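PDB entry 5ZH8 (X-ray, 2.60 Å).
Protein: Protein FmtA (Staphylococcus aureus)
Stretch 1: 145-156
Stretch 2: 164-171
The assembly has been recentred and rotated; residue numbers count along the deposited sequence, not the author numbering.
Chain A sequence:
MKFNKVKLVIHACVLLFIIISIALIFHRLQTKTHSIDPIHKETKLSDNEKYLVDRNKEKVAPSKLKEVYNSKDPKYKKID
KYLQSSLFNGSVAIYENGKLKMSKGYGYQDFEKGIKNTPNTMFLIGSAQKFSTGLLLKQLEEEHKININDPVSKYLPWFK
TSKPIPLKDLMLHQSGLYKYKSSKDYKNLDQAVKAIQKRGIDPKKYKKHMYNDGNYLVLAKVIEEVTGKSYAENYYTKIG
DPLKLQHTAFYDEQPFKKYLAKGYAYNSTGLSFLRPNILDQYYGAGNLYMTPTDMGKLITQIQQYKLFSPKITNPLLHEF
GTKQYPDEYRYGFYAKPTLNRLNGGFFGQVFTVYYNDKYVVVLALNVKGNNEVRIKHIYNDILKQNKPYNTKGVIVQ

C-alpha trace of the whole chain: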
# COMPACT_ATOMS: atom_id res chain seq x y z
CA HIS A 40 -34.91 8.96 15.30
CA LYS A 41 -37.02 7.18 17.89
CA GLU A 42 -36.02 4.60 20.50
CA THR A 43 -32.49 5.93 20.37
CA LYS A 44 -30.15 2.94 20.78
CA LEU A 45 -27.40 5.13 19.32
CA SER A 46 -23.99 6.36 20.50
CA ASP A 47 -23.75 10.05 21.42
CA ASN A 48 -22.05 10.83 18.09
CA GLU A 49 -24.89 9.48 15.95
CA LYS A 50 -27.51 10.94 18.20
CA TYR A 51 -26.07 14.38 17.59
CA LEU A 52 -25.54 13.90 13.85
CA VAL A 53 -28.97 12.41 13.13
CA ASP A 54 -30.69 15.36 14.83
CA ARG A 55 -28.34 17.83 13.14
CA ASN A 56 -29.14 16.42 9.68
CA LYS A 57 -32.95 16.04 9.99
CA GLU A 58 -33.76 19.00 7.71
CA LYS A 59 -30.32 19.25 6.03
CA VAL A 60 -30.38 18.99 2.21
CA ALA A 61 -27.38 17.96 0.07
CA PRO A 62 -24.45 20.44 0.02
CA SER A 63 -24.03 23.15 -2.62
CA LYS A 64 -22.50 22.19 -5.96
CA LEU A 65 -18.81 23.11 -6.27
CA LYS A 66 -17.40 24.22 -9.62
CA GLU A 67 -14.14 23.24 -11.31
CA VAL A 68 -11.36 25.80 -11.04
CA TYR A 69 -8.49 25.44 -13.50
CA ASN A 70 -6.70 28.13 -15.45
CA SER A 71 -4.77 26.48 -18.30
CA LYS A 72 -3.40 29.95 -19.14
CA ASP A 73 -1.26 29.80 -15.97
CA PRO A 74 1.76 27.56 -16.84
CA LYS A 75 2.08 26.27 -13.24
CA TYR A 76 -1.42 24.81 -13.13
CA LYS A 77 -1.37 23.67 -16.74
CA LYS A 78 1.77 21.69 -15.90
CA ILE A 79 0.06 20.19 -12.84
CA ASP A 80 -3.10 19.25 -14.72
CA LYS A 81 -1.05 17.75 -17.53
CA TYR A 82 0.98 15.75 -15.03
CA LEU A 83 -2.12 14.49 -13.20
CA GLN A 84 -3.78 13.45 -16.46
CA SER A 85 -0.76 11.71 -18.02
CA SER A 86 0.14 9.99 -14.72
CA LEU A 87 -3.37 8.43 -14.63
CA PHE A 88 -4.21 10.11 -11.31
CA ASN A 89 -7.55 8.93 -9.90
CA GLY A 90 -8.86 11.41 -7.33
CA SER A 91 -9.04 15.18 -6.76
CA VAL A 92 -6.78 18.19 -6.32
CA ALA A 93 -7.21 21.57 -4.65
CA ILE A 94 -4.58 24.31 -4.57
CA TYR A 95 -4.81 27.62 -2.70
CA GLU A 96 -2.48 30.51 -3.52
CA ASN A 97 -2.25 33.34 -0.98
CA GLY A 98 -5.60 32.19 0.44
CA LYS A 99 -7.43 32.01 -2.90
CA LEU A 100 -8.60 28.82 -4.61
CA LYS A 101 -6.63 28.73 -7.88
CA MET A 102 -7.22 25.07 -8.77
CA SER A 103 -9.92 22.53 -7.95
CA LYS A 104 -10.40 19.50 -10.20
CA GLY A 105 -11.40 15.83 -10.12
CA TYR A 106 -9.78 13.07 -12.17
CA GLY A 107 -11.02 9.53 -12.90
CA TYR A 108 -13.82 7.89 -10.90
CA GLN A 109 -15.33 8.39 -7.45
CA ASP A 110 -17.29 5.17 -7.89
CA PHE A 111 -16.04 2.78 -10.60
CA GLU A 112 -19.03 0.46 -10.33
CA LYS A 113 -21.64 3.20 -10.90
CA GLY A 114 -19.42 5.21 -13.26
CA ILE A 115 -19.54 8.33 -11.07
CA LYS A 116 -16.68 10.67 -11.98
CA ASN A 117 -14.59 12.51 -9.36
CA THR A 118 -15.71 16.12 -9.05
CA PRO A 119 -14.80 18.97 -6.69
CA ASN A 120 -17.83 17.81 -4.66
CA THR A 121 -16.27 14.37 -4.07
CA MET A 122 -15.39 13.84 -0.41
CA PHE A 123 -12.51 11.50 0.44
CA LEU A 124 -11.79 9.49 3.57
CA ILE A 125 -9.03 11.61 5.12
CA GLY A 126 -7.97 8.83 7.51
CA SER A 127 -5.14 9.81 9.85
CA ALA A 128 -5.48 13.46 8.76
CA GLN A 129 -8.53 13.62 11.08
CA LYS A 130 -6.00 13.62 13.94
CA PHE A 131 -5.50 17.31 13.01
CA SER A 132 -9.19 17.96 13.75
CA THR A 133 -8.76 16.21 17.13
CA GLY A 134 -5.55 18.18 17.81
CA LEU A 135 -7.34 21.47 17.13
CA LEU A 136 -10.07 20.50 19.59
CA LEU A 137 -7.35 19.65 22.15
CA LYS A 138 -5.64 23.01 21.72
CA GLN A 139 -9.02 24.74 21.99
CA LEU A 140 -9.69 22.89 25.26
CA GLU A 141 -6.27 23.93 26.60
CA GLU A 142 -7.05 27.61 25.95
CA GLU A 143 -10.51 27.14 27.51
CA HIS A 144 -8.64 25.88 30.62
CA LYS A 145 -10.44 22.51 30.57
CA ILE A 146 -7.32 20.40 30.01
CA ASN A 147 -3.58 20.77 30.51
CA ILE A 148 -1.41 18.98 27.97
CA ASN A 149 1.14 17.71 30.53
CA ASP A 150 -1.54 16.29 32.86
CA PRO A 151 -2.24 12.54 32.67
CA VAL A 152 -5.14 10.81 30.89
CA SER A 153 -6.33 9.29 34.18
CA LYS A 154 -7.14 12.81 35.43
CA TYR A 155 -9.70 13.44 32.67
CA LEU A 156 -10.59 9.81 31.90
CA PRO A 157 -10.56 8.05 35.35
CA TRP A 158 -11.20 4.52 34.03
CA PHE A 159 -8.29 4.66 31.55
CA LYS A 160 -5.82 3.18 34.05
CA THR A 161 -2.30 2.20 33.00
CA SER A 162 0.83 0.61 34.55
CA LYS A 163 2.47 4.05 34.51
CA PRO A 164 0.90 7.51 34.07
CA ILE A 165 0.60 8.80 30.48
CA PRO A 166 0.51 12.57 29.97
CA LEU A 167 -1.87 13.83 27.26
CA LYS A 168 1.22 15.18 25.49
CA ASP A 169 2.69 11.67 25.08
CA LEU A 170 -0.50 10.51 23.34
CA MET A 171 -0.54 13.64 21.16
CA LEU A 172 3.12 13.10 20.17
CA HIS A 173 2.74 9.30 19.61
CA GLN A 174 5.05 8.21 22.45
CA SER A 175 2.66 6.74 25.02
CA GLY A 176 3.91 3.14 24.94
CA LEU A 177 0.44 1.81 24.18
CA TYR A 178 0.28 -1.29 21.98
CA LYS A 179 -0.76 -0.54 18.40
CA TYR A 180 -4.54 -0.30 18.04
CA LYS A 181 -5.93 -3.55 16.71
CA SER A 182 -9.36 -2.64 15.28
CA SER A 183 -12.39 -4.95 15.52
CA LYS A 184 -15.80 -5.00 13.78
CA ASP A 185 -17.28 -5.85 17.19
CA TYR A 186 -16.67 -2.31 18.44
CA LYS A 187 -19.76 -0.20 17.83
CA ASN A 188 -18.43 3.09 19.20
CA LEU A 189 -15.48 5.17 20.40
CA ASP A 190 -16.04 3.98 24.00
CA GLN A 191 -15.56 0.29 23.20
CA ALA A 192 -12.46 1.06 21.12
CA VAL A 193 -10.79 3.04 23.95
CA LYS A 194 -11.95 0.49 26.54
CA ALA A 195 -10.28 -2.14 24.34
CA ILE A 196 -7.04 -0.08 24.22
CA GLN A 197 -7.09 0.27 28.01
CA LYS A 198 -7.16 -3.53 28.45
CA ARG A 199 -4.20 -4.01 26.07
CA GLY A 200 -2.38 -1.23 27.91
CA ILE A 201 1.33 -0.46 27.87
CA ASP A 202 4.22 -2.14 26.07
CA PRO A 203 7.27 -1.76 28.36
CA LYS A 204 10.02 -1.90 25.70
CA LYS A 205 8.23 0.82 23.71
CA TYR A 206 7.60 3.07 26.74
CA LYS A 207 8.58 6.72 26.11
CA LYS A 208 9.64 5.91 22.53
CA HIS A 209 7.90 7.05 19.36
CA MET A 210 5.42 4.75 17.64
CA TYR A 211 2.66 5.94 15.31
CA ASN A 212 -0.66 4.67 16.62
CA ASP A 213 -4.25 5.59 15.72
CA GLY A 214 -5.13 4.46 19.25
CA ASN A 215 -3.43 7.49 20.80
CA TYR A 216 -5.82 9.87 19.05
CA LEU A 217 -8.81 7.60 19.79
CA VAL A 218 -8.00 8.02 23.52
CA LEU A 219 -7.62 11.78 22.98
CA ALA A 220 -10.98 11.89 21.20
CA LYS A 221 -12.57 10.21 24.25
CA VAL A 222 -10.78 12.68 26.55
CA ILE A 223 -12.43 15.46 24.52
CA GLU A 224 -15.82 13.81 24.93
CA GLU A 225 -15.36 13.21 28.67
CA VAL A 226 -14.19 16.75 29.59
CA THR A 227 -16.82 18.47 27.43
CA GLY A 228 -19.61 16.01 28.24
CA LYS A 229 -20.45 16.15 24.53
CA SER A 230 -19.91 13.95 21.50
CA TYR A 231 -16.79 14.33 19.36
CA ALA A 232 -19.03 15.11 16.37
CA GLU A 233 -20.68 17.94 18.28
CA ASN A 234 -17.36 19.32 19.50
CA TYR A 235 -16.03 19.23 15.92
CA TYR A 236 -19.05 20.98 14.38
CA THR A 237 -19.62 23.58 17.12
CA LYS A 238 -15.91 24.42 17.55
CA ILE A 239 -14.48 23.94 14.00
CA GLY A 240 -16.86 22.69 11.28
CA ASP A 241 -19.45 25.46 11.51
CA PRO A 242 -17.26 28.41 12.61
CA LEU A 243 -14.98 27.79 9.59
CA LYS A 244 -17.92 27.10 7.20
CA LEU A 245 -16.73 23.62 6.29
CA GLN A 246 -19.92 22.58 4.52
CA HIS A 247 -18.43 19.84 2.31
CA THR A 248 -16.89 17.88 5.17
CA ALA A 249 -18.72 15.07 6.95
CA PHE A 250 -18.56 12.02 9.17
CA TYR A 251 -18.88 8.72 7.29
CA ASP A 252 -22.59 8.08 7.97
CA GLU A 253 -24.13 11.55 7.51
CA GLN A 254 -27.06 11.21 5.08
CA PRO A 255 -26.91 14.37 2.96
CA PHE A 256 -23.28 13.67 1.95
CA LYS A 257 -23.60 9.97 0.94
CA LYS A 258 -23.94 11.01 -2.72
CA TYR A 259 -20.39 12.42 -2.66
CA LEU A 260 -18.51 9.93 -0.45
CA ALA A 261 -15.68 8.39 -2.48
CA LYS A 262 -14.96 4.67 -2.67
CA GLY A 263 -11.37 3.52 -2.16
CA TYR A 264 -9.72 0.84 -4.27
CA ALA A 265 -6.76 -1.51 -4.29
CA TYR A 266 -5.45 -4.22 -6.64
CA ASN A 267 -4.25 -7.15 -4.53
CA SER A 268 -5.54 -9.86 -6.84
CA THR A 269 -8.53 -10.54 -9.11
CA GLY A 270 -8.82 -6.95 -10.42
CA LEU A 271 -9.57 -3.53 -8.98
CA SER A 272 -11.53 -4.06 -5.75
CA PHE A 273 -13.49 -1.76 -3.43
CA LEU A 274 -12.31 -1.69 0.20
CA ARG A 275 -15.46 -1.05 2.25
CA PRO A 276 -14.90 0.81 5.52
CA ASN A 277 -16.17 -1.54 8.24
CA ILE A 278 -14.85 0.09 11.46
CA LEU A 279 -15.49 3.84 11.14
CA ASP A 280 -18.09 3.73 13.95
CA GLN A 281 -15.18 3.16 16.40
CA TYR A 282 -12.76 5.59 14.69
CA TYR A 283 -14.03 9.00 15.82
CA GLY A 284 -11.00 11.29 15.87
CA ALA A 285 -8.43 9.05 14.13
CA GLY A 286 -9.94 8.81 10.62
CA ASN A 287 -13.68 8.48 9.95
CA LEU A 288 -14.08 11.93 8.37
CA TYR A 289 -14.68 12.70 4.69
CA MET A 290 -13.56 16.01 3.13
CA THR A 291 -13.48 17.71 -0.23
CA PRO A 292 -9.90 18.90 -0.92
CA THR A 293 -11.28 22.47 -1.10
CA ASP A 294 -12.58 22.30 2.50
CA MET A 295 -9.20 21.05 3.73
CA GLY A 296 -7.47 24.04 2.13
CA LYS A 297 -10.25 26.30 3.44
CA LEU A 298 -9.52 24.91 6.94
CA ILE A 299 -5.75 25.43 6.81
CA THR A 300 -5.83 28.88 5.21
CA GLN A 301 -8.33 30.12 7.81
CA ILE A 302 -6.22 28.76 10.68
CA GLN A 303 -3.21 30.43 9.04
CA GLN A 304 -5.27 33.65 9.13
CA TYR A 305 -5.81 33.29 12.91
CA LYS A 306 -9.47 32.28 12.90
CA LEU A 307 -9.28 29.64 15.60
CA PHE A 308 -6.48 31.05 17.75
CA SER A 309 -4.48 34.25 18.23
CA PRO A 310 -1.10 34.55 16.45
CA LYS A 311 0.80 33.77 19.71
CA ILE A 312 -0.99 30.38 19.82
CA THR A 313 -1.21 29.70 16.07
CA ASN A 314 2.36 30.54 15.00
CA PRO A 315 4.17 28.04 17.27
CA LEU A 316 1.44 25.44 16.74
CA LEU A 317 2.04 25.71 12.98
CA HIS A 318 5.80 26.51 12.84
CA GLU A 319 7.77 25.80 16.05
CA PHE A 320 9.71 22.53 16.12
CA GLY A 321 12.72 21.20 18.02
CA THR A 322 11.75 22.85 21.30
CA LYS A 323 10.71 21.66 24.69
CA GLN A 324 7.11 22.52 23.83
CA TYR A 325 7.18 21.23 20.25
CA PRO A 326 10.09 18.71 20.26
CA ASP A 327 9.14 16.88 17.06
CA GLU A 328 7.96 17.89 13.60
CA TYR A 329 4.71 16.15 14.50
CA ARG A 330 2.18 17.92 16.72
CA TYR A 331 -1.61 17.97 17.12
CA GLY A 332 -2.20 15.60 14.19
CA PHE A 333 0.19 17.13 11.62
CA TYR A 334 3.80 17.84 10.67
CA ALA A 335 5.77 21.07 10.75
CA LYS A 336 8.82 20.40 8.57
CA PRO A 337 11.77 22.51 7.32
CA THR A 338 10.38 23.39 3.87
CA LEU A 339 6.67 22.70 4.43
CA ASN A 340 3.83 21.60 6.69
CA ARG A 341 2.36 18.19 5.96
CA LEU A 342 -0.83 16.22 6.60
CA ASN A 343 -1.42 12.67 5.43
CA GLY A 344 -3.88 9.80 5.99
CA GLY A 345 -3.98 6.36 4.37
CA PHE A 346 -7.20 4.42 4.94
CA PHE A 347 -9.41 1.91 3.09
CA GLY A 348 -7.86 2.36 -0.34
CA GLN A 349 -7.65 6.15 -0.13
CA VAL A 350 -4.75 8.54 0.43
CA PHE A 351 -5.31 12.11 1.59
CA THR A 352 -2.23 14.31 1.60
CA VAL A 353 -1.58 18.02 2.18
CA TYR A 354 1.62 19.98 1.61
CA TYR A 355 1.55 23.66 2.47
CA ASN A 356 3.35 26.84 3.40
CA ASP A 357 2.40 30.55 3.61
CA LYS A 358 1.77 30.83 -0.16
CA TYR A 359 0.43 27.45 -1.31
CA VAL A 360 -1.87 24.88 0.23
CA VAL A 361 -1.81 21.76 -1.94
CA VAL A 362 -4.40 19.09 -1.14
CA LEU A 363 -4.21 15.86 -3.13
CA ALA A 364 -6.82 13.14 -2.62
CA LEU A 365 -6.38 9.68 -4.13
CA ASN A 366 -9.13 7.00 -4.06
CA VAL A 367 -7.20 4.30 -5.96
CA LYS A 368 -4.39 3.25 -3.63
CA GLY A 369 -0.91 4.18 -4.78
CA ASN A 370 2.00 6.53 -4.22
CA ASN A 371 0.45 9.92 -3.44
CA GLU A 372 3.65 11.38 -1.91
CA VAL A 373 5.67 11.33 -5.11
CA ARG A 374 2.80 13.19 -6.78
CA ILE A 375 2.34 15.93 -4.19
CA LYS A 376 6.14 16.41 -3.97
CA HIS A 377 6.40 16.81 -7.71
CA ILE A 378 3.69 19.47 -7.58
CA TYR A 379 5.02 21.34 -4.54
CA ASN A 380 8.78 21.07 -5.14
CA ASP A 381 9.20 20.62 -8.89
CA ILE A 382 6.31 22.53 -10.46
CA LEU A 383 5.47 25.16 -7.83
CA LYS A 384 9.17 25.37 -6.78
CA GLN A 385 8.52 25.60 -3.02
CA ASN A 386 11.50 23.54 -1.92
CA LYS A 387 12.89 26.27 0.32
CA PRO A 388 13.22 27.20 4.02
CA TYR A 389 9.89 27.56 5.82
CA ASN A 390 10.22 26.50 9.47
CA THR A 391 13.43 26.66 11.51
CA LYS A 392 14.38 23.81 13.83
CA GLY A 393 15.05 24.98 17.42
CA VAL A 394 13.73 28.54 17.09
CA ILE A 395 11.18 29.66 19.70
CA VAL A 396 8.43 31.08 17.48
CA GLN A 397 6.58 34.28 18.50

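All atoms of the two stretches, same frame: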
# COMPACT_ATOMS: atom_id res chain seq x y z
N LYS A 145 -9.75 23.76 30.25
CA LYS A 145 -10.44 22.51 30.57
C LYS A 145 -9.50 21.32 30.62
O LYS A 145 -9.80 20.34 31.27
CB LYS A 145 -11.56 22.25 29.56
CG LYS A 145 -12.72 23.23 29.68
CD LYS A 145 -14.00 22.65 29.09
CE LYS A 145 -15.13 23.66 29.15
NZ LYS A 145 -14.87 24.82 28.25
N ILE A 146 -8.38 21.40 29.91
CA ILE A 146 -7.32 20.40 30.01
C ILE A 146 -5.95 21.07 30.07
O ILE A 146 -5.79 22.21 29.65
CB ILE A 146 -7.32 19.41 28.81
CG1 ILE A 146 -6.93 20.14 27.52
CG2 ILE A 146 -8.67 18.74 28.67
CD1 ILE A 146 -6.98 19.26 26.28
N ASN A 147 -4.97 20.35 30.59
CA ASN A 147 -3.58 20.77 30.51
C ASN A 147 -2.80 19.64 29.85
O ASN A 147 -2.90 18.48 30.25
CB ASN A 147 -3.03 21.08 31.89
CG ASN A 147 -1.74 21.86 31.84
OD1 ASN A 147 -0.67 21.33 31.50
ND2 ASN A 147 -1.82 23.14 32.19
N ILE A 148 -2.00 19.99 28.84
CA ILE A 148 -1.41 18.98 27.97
C ILE A 148 -0.40 18.06 28.68
O ILE A 148 -0.17 16.93 28.24
CB ILE A 148 -0.77 19.62 26.72
CG1 ILE A 148 -0.70 18.61 25.57
CG2 ILE A 148 0.61 20.19 27.04
CD1 ILE A 148 -2.06 18.15 25.08
N ASN A 149 0.18 18.52 29.78
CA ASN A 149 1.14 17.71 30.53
C ASN A 149 0.51 16.91 31.67
O ASN A 149 1.19 16.12 32.31
CB ASN A 149 2.26 18.60 31.05
CG ASN A 149 3.08 19.20 29.93
OD1 ASN A 149 3.79 18.48 29.20
ND2 ASN A 149 2.98 20.51 29.75
N ASP A 150 -0.79 17.11 31.90
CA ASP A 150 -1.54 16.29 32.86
C ASP A 150 -1.85 14.92 32.27
O ASP A 150 -1.95 14.79 31.05
CB ASP A 150 -2.85 16.98 33.26
CG ASP A 150 -2.64 18.18 34.18
OD1 ASP A 150 -1.52 18.37 34.68
OD2 ASP A 150 -3.61 18.93 34.39
N PRO A 151 -2.01 13.90 33.14
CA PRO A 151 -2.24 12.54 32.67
C PRO A 151 -3.66 12.28 32.17
O PRO A 151 -4.57 13.04 32.47
CB PRO A 151 -1.96 11.69 33.92
CG PRO A 151 -2.30 12.59 35.05
CD PRO A 151 -1.94 13.97 34.61
N VAL A 152 -3.82 11.21 31.39
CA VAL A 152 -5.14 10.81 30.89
C VAL A 152 -6.08 10.44 32.04
O VAL A 152 -7.27 10.77 32.00
CB VAL A 152 -5.13 9.61 29.89
CG1 VAL A 152 -5.70 10.03 28.55
CG2 VAL A 152 -3.78 8.93 29.71
N SER A 153 -5.54 9.75 33.04
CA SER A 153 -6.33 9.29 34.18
C SER A 153 -7.07 10.43 34.89
O SER A 153 -8.14 10.22 35.44
CB SER A 153 -5.45 8.52 35.17
OG SER A 153 -4.29 9.26 35.52
N LYS A 154 -6.50 11.63 34.85
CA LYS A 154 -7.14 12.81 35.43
C LYS A 154 -8.48 13.11 34.76
O LYS A 154 -9.49 13.33 35.45
CB LYS A 154 -6.22 14.03 35.30
CG LYS A 154 -6.68 15.24 36.09
CD LYS A 154 -5.84 16.45 35.76
CE LYS A 154 -6.14 17.60 36.70
NZ LYS A 154 -5.71 18.91 36.13
N TYR A 155 -8.50 13.09 33.43
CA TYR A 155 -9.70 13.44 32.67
C TYR A 155 -10.55 12.22 32.30
O TYR A 155 -11.75 12.35 32.06
CB TYR A 155 -9.33 14.22 31.40
CG TYR A 155 -8.35 15.35 31.67
CD1 TYR A 155 -8.78 16.57 32.18
CD2 TYR A 155 -7.00 15.18 31.43
CE1 TYR A 155 -7.88 17.59 32.43
CE2 TYR A 155 -6.09 16.20 31.67
CZ TYR A 155 -6.54 17.40 32.18
OH TYR A 155 -5.64 18.42 32.44
N LEU A 156 -9.92 11.05 32.29
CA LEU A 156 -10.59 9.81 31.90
C LEU A 156 -10.26 8.74 32.95
O LEU A 156 -9.49 7.82 32.68
CB LEU A 156 -10.12 9.41 30.50
CG LEU A 156 -11.00 8.49 29.67
CD1 LEU A 156 -12.44 9.02 29.55
CD2 LEU A 156 -10.37 8.31 28.30
N PRO A 164 1.72 6.39 34.55
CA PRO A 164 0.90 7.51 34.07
C PRO A 164 1.32 7.98 32.68
O PRO A 164 2.51 8.02 32.39
CB PRO A 164 1.15 8.60 35.10
CG PRO A 164 2.51 8.31 35.62
CD PRO A 164 2.62 6.81 35.63
N ILE A 165 0.34 8.31 31.84
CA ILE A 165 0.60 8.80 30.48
C ILE A 165 0.10 10.23 30.32
O ILE A 165 -1.10 10.45 30.31
CB ILE A 165 -0.18 7.96 29.45
CG1 ILE A 165 0.13 6.47 29.57
CG2 ILE A 165 0.07 8.48 28.03
CD1 ILE A 165 -0.87 5.59 28.84
N PRO A 166 1.01 11.21 30.19
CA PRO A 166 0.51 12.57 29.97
C PRO A 166 -0.18 12.69 28.62
O PRO A 166 0.16 11.96 27.69
CB PRO A 166 1.78 13.44 30.03
CG PRO A 166 2.91 12.51 29.77
CD PRO A 166 2.49 11.16 30.27
N LEU A 167 -1.16 13.59 28.52
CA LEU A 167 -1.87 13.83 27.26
C LEU A 167 -0.89 14.11 26.13
O LEU A 167 -1.12 13.71 24.99
CB LEU A 167 -2.83 15.02 27.39
CG LEU A 167 -4.08 14.87 28.25
CD1 LEU A 167 -4.85 16.18 28.25
CD2 LEU A 167 -4.95 13.74 27.73
N LYS A 168 0.20 14.81 26.46
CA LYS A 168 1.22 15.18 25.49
C LYS A 168 1.87 13.96 24.83
O LYS A 168 2.16 13.99 23.64
CB LYS A 168 2.31 16.04 26.14
CG LYS A 168 3.25 16.68 25.14
CD LYS A 168 4.24 17.64 25.78
CE LYS A 168 4.76 18.63 24.73
NZ LYS A 168 6.02 19.31 25.14
N ASP A 169 2.08 12.90 25.60
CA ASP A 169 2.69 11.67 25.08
C ASP A 169 1.77 10.92 24.11
O ASP A 169 2.25 10.25 23.20
CB ASP A 169 3.13 10.75 26.23
CG ASP A 169 4.38 11.26 26.93
OD1 ASP A 169 4.94 12.27 26.49
OD2 ASP A 169 4.79 10.64 27.94
N LEU A 170 0.46 11.03 24.31
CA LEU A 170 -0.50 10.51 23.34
C LEU A 170 -0.46 11.36 22.07
O LEU A 170 -0.32 10.84 20.97
CB LEU A 170 -1.92 10.56 23.90
CG LEU A 170 -2.24 9.76 25.16
CD1 LEU A 170 -3.60 10.18 25.68
CD2 LEU A 170 -2.22 8.28 24.88
N MET A 171 -0.57 12.67 22.25
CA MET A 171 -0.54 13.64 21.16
C MET A 171 0.70 13.48 20.28
O MET A 171 0.60 13.58 19.05
CB MET A 171 -0.61 15.06 21.74
CG MET A 171 -0.60 16.18 20.71
SD MET A 171 1.06 16.68 20.20
CE MET A 171 1.67 17.51 21.66

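What does the start of stretch 1 offer to its partner? Ile 146 points toward stretch 2, and its CB lies 4.1 Å from CD1 of Leu 167, a loose apolar contact. The CA-to-CB bond of Asn 147 points away from stretch 2, yet its carbonyl O lies 3.6 Å from Leu 167 CD1. The backbone N of Asn 147 donates to Tyr 155 OH at 2.8 Å, so the segment is tied to that tyrosine.

How does the chain then turn to meet the helix of stretch 2? A type I beta turn runs from Asn 147 to Asp 150, closed by the hydrogen bond from Asp 150 N to Asn 147 O at 3.0 Å. Within it, Ile 148 O accepts a weak hydrogen bond from Lys 168 N, short at 2.8 Å but bent to 127° at the hydrogen. The side chain of Ile 148 starts out sideways, but its end comes nearer, bringing CD1 within 4.0 Å of Leu 167 CB. The CA-to-CB bond of Asn 149 points away, yet its OD1 comes 3.6 Å from Lys 168 CD, a contact with the aliphatic part of the lysine.

What joins the two backbones most firmly? Asp 150 O accepts a nearly straight hydrogen bond from Leu 167 N (2.9 Å, 168°), and Val 152 N donates to Ile 165 O at 3.0 Å. These two bonds flank a single beta bridge between Pro 151 and Pro 166, whose CA atoms are 3.9 Å apart. Neither proline has an amide hydrogen to give, but each CA–H contributes a contact: Pro 166 CA to Asp 150 O at 3.5 Å and Pro 151 CA to Ile 165 O at 3.4 Å. Pro 166 is also the N-cap residue, so the bridge sits right where the helix of stretch 2 begins.

Which side chains fill the space beyond the bridge? Val 152 is buried and meets three residues: its CG2 lies 3.7 Å from Ile 165 CB, while its CG1 lies 3.9 Å from Leu 167 CD2 and 3.6 Å from Leu 170 CD1. Lys 154 NZ forms a salt bridge with Asp 150 OD2 at 2.7 Å. Tyr 155 points toward stretch 2 and places CE2 3.6 Å from Leu 167 CD1, an oblique approach to the ring, while its OH makes a weak hydrogen bond to Asp 150 OD2 at 2.9 Å. Leu 167 thus nests among Ile 146, Ile 148, Val 152 and Tyr 155.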